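Local coordinates for putative oxidoreductase (Pseudomonas putida, PDB 3L6D), which probably binds NADP and carries out an oxidation-reduction reaction, resembling 6-phosphogluconate dehydrogenases and NADPH-dependent reductive aminases, at the interface of chains A and B. Coordinates in Å, arbitrary orientation; residue numbers count along the deposited sequence, not the author numbering. Chains: chain A/B, Putative oxidoreductase.

The interface of chains A and B. Residues chain A 186-187, 189-190, 193, 215, 219; chain B 182, 185-186, 189, 223.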
# COMPACT_ATOMS: atom_id res chain seq x y z
N ALA A 186 2.09 -3.44 -5.01
CA ALA A 186 1.77 -2.14 -4.38
C ALA A 186 2.90 -1.12 -4.58
O ALA A 186 2.65 0.06 -4.91
CB ALA A 186 1.49 -2.33 -2.91
N MSE A 187 4.15 -1.56 -4.40
CA MSE A 187 5.31 -0.71 -4.72
C MSE A 187 5.28 -0.17 -6.17
O MSE A 187 5.49 1.01 -6.41
CB MSE A 187 6.62 -1.44 -4.49
CG MSE A 187 6.87 -1.79 -3.02
SE MSE A 187 8.41 -3.02 -2.79
CE MSE A 187 9.78 -2.24 -3.84
N THR A 189 2.71 0.05 -8.30
CA THR A 189 1.62 1.01 -8.45
C THR A 189 2.09 2.41 -8.06
O THR A 189 1.79 3.38 -8.76
CB THR A 189 0.31 0.68 -7.67
OG1 THR A 189 0.46 0.96 -6.27
CG2 THR A 189 -0.12 -0.76 -7.89
N PHE A 190 2.85 2.50 -6.98
CA PHE A 190 3.44 3.77 -6.55
C PHE A 190 4.44 4.32 -7.61
O PHE A 190 4.34 5.49 -7.94
CB PHE A 190 4.10 3.66 -5.15
CG PHE A 190 4.64 4.98 -4.61
CD1 PHE A 190 3.80 5.90 -3.99
CD2 PHE A 190 6.01 5.26 -4.70
CE1 PHE A 190 4.31 7.14 -3.50
CE2 PHE A 190 6.51 6.47 -4.23
CZ PHE A 190 5.64 7.40 -3.60
N ALA A 193 2.48 5.62 -10.60
CA ALA A 193 1.77 6.88 -10.32
C ALA A 193 2.74 8.07 -10.29
O ALA A 193 2.45 9.14 -10.83
CB ALA A 193 0.99 6.77 -8.97
N SER A 215 -1.79 9.68 0.62
CA SER A 215 -2.55 8.45 0.43
C SER A 215 -2.43 7.43 1.58
O SER A 215 -3.25 6.53 1.65
CB SER A 215 -2.19 7.77 -0.90
OG SER A 215 -0.81 7.40 -0.93
N VAL A 219 -5.39 4.60 2.19
CA VAL A 219 -5.12 3.20 1.75
C VAL A 219 -5.16 2.25 2.97
O VAL A 219 -5.89 1.26 2.97
CB VAL A 219 -3.73 3.09 1.01
CG1 VAL A 219 -3.28 1.62 0.83
CG2 VAL A 219 -3.74 3.82 -0.36
N HIS B 182 -2.83 5.54 -7.72
CA HIS B 182 -2.03 4.74 -6.79
C HIS B 182 -2.87 4.13 -5.68
O HIS B 182 -2.72 2.91 -5.39
CB HIS B 182 -0.87 5.53 -6.19
CG HIS B 182 -0.28 4.89 -4.97
ND1 HIS B 182 0.20 3.60 -4.97
CD2 HIS B 182 -0.14 5.35 -3.70
CE1 HIS B 182 0.63 3.29 -3.75
NE2 HIS B 182 0.45 4.34 -2.97
N ALA B 185 -5.28 1.48 -7.06
CA ALA B 185 -4.52 0.33 -7.55
C ALA B 185 -3.95 -0.52 -6.41
O ALA B 185 -3.98 -1.74 -6.47
CB ALA B 185 -3.41 0.77 -8.50
N ALA B 186 -3.45 0.15 -5.38
CA ALA B 186 -2.89 -0.53 -4.20
C ALA B 186 -3.95 -1.41 -3.56
O ALA B 186 -3.69 -2.57 -3.24
CB ALA B 186 -2.35 0.48 -3.21
N THR B 189 -4.54 -4.53 -5.83
CA THR B 189 -3.47 -5.52 -5.74
C THR B 189 -3.70 -6.40 -4.53
O THR B 189 -3.42 -7.61 -4.57
CB THR B 189 -2.01 -4.93 -5.63
OG1 THR B 189 -1.84 -4.23 -4.39
CG2 THR B 189 -1.68 -4.02 -6.83
N LEU B 223 8.22 1.99 0.38
CA LEU B 223 7.77 3.25 -0.23
C LEU B 223 8.51 4.47 0.32
O LEU B 223 8.90 5.36 -0.43
CB LEU B 223 6.26 3.44 -0.07
CG LEU B 223 5.34 2.40 -0.73
CD1 LEU B 223 3.86 2.74 -0.50
CD2 LEU B 223 5.62 2.37 -2.18
O HOH W 1 0.32 4.95 -0.18
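A two-fold helix-to-helix interface joins two copies of the long helix 169-199, with helix 204-232 of each chain flanking it; in this reductive aminase-like C-terminal domain such packing probably builds the dimer, although the structure alone does not prove that the pair forms in solution. B:His182, its CG anti to the backbone N (chi1 164°), carries its ring away from its own helix into chain A and meets A:Thr189 nearly at a right angle, where its ND1 and the threonine hydroxyl OG1 share a hydrogen bond of 3.0 Å. Threonine suits the place because its two branches do different work. With chi1 at 75°, OG1 lies between backbone N and carbonyl carbon and donates to the helix carbonyl A:Ala186 O at 2.7 Å; with its hydrogen used there, OG1 would probably act as acceptor toward ND1. The methyl CG2 packs on B:Ala185 CB and meets its twin, B:Thr189 CG2, tip to tip at 3.8 Å; the small B:Ala185 and B:Ala186 probably let the helices approach closely. Histidine offers a second nitrogen: farther round the ring edge, NE2 hydrogen-bonds a water oxygen at 2.9 Å, and that water is held by A:Ser215 OG at 2.8 Å. Held at both nitrogens, one directly and one through water, the ring is probably restricted in rotation. Its flat face serves A:Phe190, which stands edge-to-face to it, planes at 78°, with CD1 over the imidazole toward the rim. A phenylalanine in place of B:His182 would probably leave A:Thr189 OG1 and the water without their cross-chain partner. Leucine's branched tip suits the neighbouring spot: B:Leu223 CD2 presses on A:Phe190 CB at 3.6 Å and against ring carbons CG and CD2.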